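Local structure of restriction endonuclease Hpy99I (Helicobacter pylori, 3GOX) at residues A[32-37]-A[44-49]; A[16-21]-A[59-64]. The protein acts as a type II restriction endonuclease of the beta-beta-alpha-Me class that binds zinc and probably cleaves DNA at a pseudopalindromic target site. All blocks are in the same frame, centred on the assembly; numbering follows the deposited sequence.

Contact 1 of 2, residues A[32-37]-A[44-49]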
loop_
_atom_site.group_PDB
_atom_site.type_symbol
_atom_site.label_atom_id
_atom_site.label_comp_id
_atom_site.label_asym_id
_atom_site.label_seq_id
_atom_site.Cartn_x
_atom_site.Cartn_y
_atom_site.Cartn_z
ATOM N N VAL A 32 5.778 5.503 -26.117
ATOM C CA VAL A 32 5.682 6.924 -25.787
ATOM C C VAL A 32 7.066 7.485 -25.516
ATOM O O VAL A 32 7.878 6.911 -24.789
ATOM C CB VAL A 32 4.770 7.168 -24.562
ATOM C CG1 VAL A 32 4.694 8.674 -24.202
ATOM C CG2 VAL A 32 3.382 6.619 -24.862
ATOM N N GLY A 33 7.315 8.648 -26.103
ATOM C CA GLY A 33 8.531 9.404 -25.862
ATOM C C GLY A 33 8.233 10.864 -25.610
ATOM O O GLY A 33 7.153 11.364 -25.924
ATOM N N VAL A 34 9.211 11.537 -25.013
ATOM C CA VAL A 34 9.171 12.984 -24.806
ATOM C C VAL A 34 10.274 13.636 -25.665
ATOM O O VAL A 34 11.407 13.125 -25.787
ATOM C CB VAL A 34 9.310 13.338 -23.315
ATOM C CG1 VAL A 34 10.598 12.835 -22.716
ATOM C CG2 VAL A 34 9.146 14.836 -23.119
ATOM N N ILE A 35 9.954 14.771 -26.288
ATOM C CA ILE A 35 10.912 15.470 -27.135
ATOM C C ILE A 35 11.925 16.207 -26.267
ATOM O O ILE A 35 11.534 17.002 -25.412
ATOM C CB ILE A 35 10.192 16.481 -28.055
ATOM C CG1 ILE A 35 9.125 15.771 -28.898
ATOM C CG2 ILE A 35 11.200 17.263 -28.923
ATOM C CD1 ILE A 35 9.661 14.682 -29.723
ATOM N N ARG A 36 13.220 15.930 -26.486
ATOM C CA ARG A 36 14.309 16.486 -25.686
ATOM C C ARG A 36 15.167 17.510 -26.413
ATOM O O ARG A 36 15.850 18.312 -25.779
ATOM C CB ARG A 36 15.206 15.351 -25.148
ATOM C CG ARG A 36 14.521 14.398 -24.165
ATOM C CD ARG A 36 13.764 15.098 -23.027
ATOM N NE ARG A 36 13.896 14.397 -21.760
ATOM C CZ ARG A 36 13.148 14.635 -20.690
ATOM N NH1 ARG A 36 12.165 15.529 -20.744
ATOM N NH2 ARG A 36 13.371 13.950 -19.568
ATOM N N ALA A 37 15.172 17.434 -27.739
ATOM C CA ALA A 37 15.788 18.462 -28.569
ATOM C C ALA A 37 15.127 18.422 -29.933
ATOM O O ALA A 37 14.591 17.405 -30.334
ATOM C CB ALA A 37 17.307 18.245 -28.682
ATOM N N MET A 44 15.280 14.721 -31.061
ATOM C CA MET A 44 15.863 13.773 -30.113
ATOM C C MET A 44 14.758 13.416 -29.139
ATOM O O MET A 44 14.238 14.299 -28.456
ATOM C CB MET A 44 17.036 14.385 -29.370
ATOM C CG MET A 44 18.196 14.757 -30.269
ATOM S SD MET A 44 18.900 13.327 -31.155
ATOM C CE MET A 44 19.301 12.198 -29.825
ATOM N N VAL A 45 14.370 12.138 -29.117
ATOM C CA VAL A 45 13.227 11.677 -28.330
ATOM C C VAL A 45 13.725 10.733 -27.239
ATOM O O VAL A 45 14.475 9.807 -27.524
ATOM C CB VAL A 45 12.241 10.891 -29.213
ATOM C CG1 VAL A 45 11.038 10.424 -28.394
ATOM C CG2 VAL A 45 11.780 11.704 -30.400
ATOM N N LEU A 46 13.315 10.972 -26.001
ATOM C CA LEU A 46 13.545 9.988 -24.915
ATOM C C LEU A 46 12.351 9.071 -24.872
ATOM O O LEU A 46 11.249 9.481 -24.456
ATOM C CB LEU A 46 13.721 10.666 -23.551
ATOM C CG LEU A 46 13.874 9.704 -22.374
ATOM C CD1 LEU A 46 15.098 8.828 -22.556
ATOM C CD2 LEU A 46 13.977 10.481 -21.075
ATOM N N PHE A 47 12.578 7.830 -25.290
ATOM C CA PHE A 47 11.560 6.794 -25.158
ATOM C C PHE A 47 11.617 6.252 -23.737
ATOM O O PHE A 47 12.626 5.719 -23.293
ATOM C CB PHE A 47 11.740 5.741 -26.240
ATOM C CG PHE A 47 11.314 6.221 -27.579
ATOM C CD1 PHE A 47 9.969 6.338 -27.862
ATOM C CD2 PHE A 47 12.239 6.599 -28.542
ATOM C CE1 PHE A 47 9.544 6.800 -29.092
ATOM C CE2 PHE A 47 11.823 7.063 -29.777
ATOM C CZ PHE A 47 10.474 7.175 -30.055
ATOM N N ILE A 48 10.520 6.450 -23.017
ATOM C CA ILE A 48 10.535 6.390 -21.557
ATOM C C ILE A 48 10.656 4.957 -21.023
ATOM O O ILE A 48 11.387 4.720 -20.054
ATOM C CB ILE A 48 9.294 7.087 -20.959
ATOM C CG1 ILE A 48 9.298 8.564 -21.367
ATOM C CG2 ILE A 48 9.237 6.912 -19.430
ATOM C CD1 ILE A 48 7.947 9.230 -21.255
ATOM N N GLY A 49 10.011 3.984 -21.673
ATOM C CA GLY A 49 10.079 2.593 -21.199
ATOM C C GLY A 49 11.490 2.033 -21.164
ATOM O O GLY A 49 11.908 1.402 -20.181
HETATM O O HOH W 1 8.251 4.228 -24.034
#
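M44 O takes two backbone N-H groups from the facing strand, an example of how a sheet can absorb an extra residue without stranding its donors. R36 N approaches nearly along the C=O axis, 2.8 Å from M44 O, while A37 N makes a weak bond to the same oxygen at 3.3 Å. M44 N is in turn satisfied by A37 O at 2.9 Å, the donor standing 36° out of the carbonyl plane. With R36 and A37 both opposite M44, this is a classic beta bulge, set in the antiparallel hairpin of strands 32-39 and 42-47, consistent with the SH3-like barrel that the family suggests. Beyond the bulge regular pairing resumes: V34 and L46 exchange N-H and C=O in two bonds. At the far end I48 N reaches V32 O in a longer but straight bond of 3.2 Å. A water near V32 O accepts from G49 N at 3.0 Å, and the I48 and G49 carbonyl oxygens accept from R146 of the second subunit. Side chains pack both across and diagonally to the pairing. V34 CG1, set between the backbone N and carbonyl carbon (chi1 59°), lies 3.9 Å from L46 CB and under one face of the R36 guanidinium, offset toward its rim. NH2 of that guanidinium comes obliquely to L46 CD2 at 3.8 Å. Because G33 has no side chain, V45 CG1 can rest 3.7 Å from its CA, with the same methyl over one face of the F47 ring.

Contact 2 of 2, residues A[16-21]-A[59-64]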
loop_
_atom_site.group_PDB
_atom_site.type_symbol
_atom_site.label_atom_id
_atom_site.label_comp_id
_atom_site.label_asym_id
_atom_site.label_seq_id
_atom_site.Cartn_x
_atom_site.Cartn_y
_atom_site.Cartn_z
ATOM N N ASP A 16 7.028 18.080 -25.563
ATOM C CA ASP A 16 5.853 17.433 -26.153
ATOM C C ASP A 16 5.991 15.918 -26.072
ATOM O O ASP A 16 7.100 15.374 -26.072
ATOM C CB ASP A 16 5.666 17.775 -27.634
ATOM C CG ASP A 16 5.191 19.191 -27.879
ATOM O OD1 ASP A 16 4.744 19.892 -26.944
ATOM O OD2 ASP A 16 5.228 19.569 -29.074
ATOM N N PHE A 17 4.850 15.238 -26.034
ATOM C CA PHE A 17 4.801 13.777 -26.064
ATOM C C PHE A 17 4.386 13.224 -27.421
ATOM O O PHE A 17 3.548 13.794 -28.111
ATOM C CB PHE A 17 3.863 13.265 -24.966
ATOM C CG PHE A 17 4.431 13.427 -23.589
ATOM C CD1 PHE A 17 5.298 12.488 -23.066
ATOM C CD2 PHE A 17 4.139 14.549 -22.840
ATOM C CE1 PHE A 17 5.841 12.673 -21.802
ATOM C CE2 PHE A 17 4.680 14.731 -21.580
ATOM C CZ PHE A 17 5.533 13.781 -21.070
ATOM N N VAL A 18 5.018 12.120 -27.802
ATOM C CA VAL A 18 4.800 11.482 -29.081
ATOM C C VAL A 18 4.765 9.978 -28.908
ATOM O O VAL A 18 5.252 9.449 -27.885
ATOM C CB VAL A 18 5.932 11.815 -30.078
ATOM C CG1 VAL A 18 5.894 13.300 -30.435
ATOM C CG2 VAL A 18 7.303 11.422 -29.523
ATOM N N ILE A 19 4.223 9.302 -29.914
ATOM C CA ILE A 19 4.432 7.869 -30.046
ATOM C C ILE A 19 5.217 7.595 -31.317
ATOM O O ILE A 19 5.124 8.332 -32.309
ATOM C CB ILE A 19 3.116 7.056 -30.055
ATOM C CG1 ILE A 19 2.149 7.590 -31.111
ATOM C CG2 ILE A 19 2.511 7.046 -28.642
ATOM C CD1 ILE A 19 0.884 6.752 -31.252
ATOM N N ALA A 20 5.978 6.515 -31.291
ATOM C CA ALA A 20 6.569 5.960 -32.504
ATOM C C ALA A 20 5.473 5.367 -33.372
ATOM O O ALA A 20 4.726 4.509 -32.928
ATOM C CB ALA A 20 7.600 4.882 -32.148
ATOM N N LYS A 21 5.391 5.820 -34.617
ATOM C CA LYS A 21 4.429 5.250 -35.558
ATOM C C LYS A 21 4.816 3.842 -35.993
ATOM O O LYS A 21 3.950 3.019 -36.228
ATOM C CB LYS A 21 4.304 6.129 -36.804
ATOM C CG LYS A 21 3.653 7.471 -36.557
ATOM C CD LYS A 21 3.609 8.321 -37.846
ATOM C CE LYS A 21 2.455 7.928 -38.728
ATOM N NZ LYS A 21 2.084 9.037 -39.651
ATOM N N SER A 59 8.426 12.599 -39.388
ATOM C CA SER A 59 7.461 11.746 -40.093
ATOM C C SER A 59 7.210 10.405 -39.414
ATOM O O SER A 59 6.184 9.770 -39.677
ATOM C CB SER A 59 7.902 11.513 -41.537
ATOM O OG SER A 59 9.105 10.774 -41.601
ATOM N N GLU A 60 8.136 9.994 -38.553
ATOM C CA GLU A 60 8.048 8.724 -37.819
ATOM C C GLU A 60 7.335 8.880 -36.464
ATOM O O GLU A 60 7.210 7.903 -35.734
ATOM C CB GLU A 60 9.456 8.172 -37.583
ATOM C CG GLU A 60 10.224 7.800 -38.823
ATOM C CD GLU A 60 9.759 6.504 -39.455
ATOM O OE1 GLU A 60 9.348 5.582 -38.710
ATOM O OE2 GLU A 60 9.782 6.410 -40.704
ATOM N N LEU A 61 6.888 10.095 -36.130
ATOM C CA LEU A 61 6.296 10.402 -34.806
ATOM C C LEU A 61 4.878 10.925 -34.953
ATOM O O LEU A 61 4.560 11.577 -35.951
ATOM C CB LEU A 61 7.112 11.475 -34.095
ATOM C CG LEU A 61 8.583 11.131 -33.833
ATOM C CD1 LEU A 61 9.364 12.331 -33.310
ATOM C CD2 LEU A 61 8.723 9.925 -32.898
ATOM N N GLU A 62 4.038 10.627 -33.956
ATOM C CA GLU A 62 2.691 11.151 -33.887
ATOM C C GLU A 62 2.512 11.796 -32.497
ATOM O O GLU A 62 2.705 11.153 -31.472
ATOM C CB GLU A 62 1.682 10.033 -34.091
ATOM C CG GLU A 62 0.256 10.489 -34.066
ATOM C CD GLU A 62 -0.724 9.342 -34.267
ATOM O OE1 GLU A 62 -0.358 8.316 -34.900
ATOM O OE2 GLU A 62 -1.869 9.478 -33.790
ATOM N N ALA A 63 2.150 13.071 -32.464
ATOM C CA ALA A 63 1.858 13.765 -31.210
ATOM C C ALA A 63 0.645 13.145 -30.539
ATOM O O ALA A 63 -0.333 12.779 -31.188
ATOM C CB ALA A 63 1.581 15.251 -31.457
ATOM N N ILE A 64 0.741 13.018 -29.213
ATOM C CA ILE A 64 -0.381 12.585 -28.389
ATOM C C ILE A 64 -0.678 13.575 -27.261
ATOM O O ILE A 64 0.193 14.358 -26.835
ATOM C CB ILE A 64 -0.157 11.165 -27.801
ATOM C CG1 ILE A 64 1.046 11.120 -26.845
ATOM C CG2 ILE A 64 0.012 10.170 -28.905
ATOM C CD1 ILE A 64 1.074 9.812 -25.961
HETATM O O HOH W 2 2.284 16.674 -25.799
#
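E62 O draws two neighbours of strand 17-20 to itself: I19 N donates a hydrogen bond at 2.9 Å, with the donor tilted 19° from the carbonyl plane, and V18 CA adds a CA-H...O contact at 3.2 Å. The first and last strands of the sheet, 17-20 and 61-63, pair antiparallel here, as expected for the SH3-like barrel suggested by the family, with a 3-10 segment that ends at 59-60 leading into the closing strand. The exchange is completed by E62 N, which donates to I19 O, so that I19 and E62 form a hydrogen-bonded pair between the non-hydrogen-bonded pairs V18-A63 and A20-L61. Two further bonds extend the pairing at its ends. K21 N donates almost linearly to E60 O of the 3-10 segment, and I64 N to F17 O at 3.1 Å. A water spans this last end, accepting from F17 N and donating to I64 O at 3.3 Å.

On the face with V18, A20, L61 and A63, V18 CG2 meets L61 CD2 at 4.0 Å, while L61 and V18 also pack on V45 of strand 42-47. The other face is carried by I19. Its CG1, held between the backbone N and the carbonyl carbon by chi1 of 53°, lies 3.9 Å from E62 CB, the two side chains running side by side. Its CG2 branch instead meets I64, whose side chain crosses that of I19 at about a right angle. At the exposed edge K21 folds over the turn: its NZ stays 5.4 Å from E62 OE1, not in contact, while its CD rests 3.5 Å from S59 O.

The two contacts illustrate how one sheet is assembled from pairings both local and remote in sequence. Contact 1 is a hairpin whose segments have six residues between them, whereas 37 lie between those of contact 2, which so closes the chain around it. Their centres lie about 9 Å apart, and strands 17-20 and 32-39 are neighbours, stitched by probable hydrogen bonds from G33 N to V18 O (2.8 Å) and from I35 N to D16 O (2.9 Å). Both stand back from the metal and the DNA: the V32 side chain is about 10 Å from a bound zinc ion, the I19 side chain about 13 Å, and the nearest atoms of contacts 1 and 2 are about 14 and 15 Å from the nucleic acid.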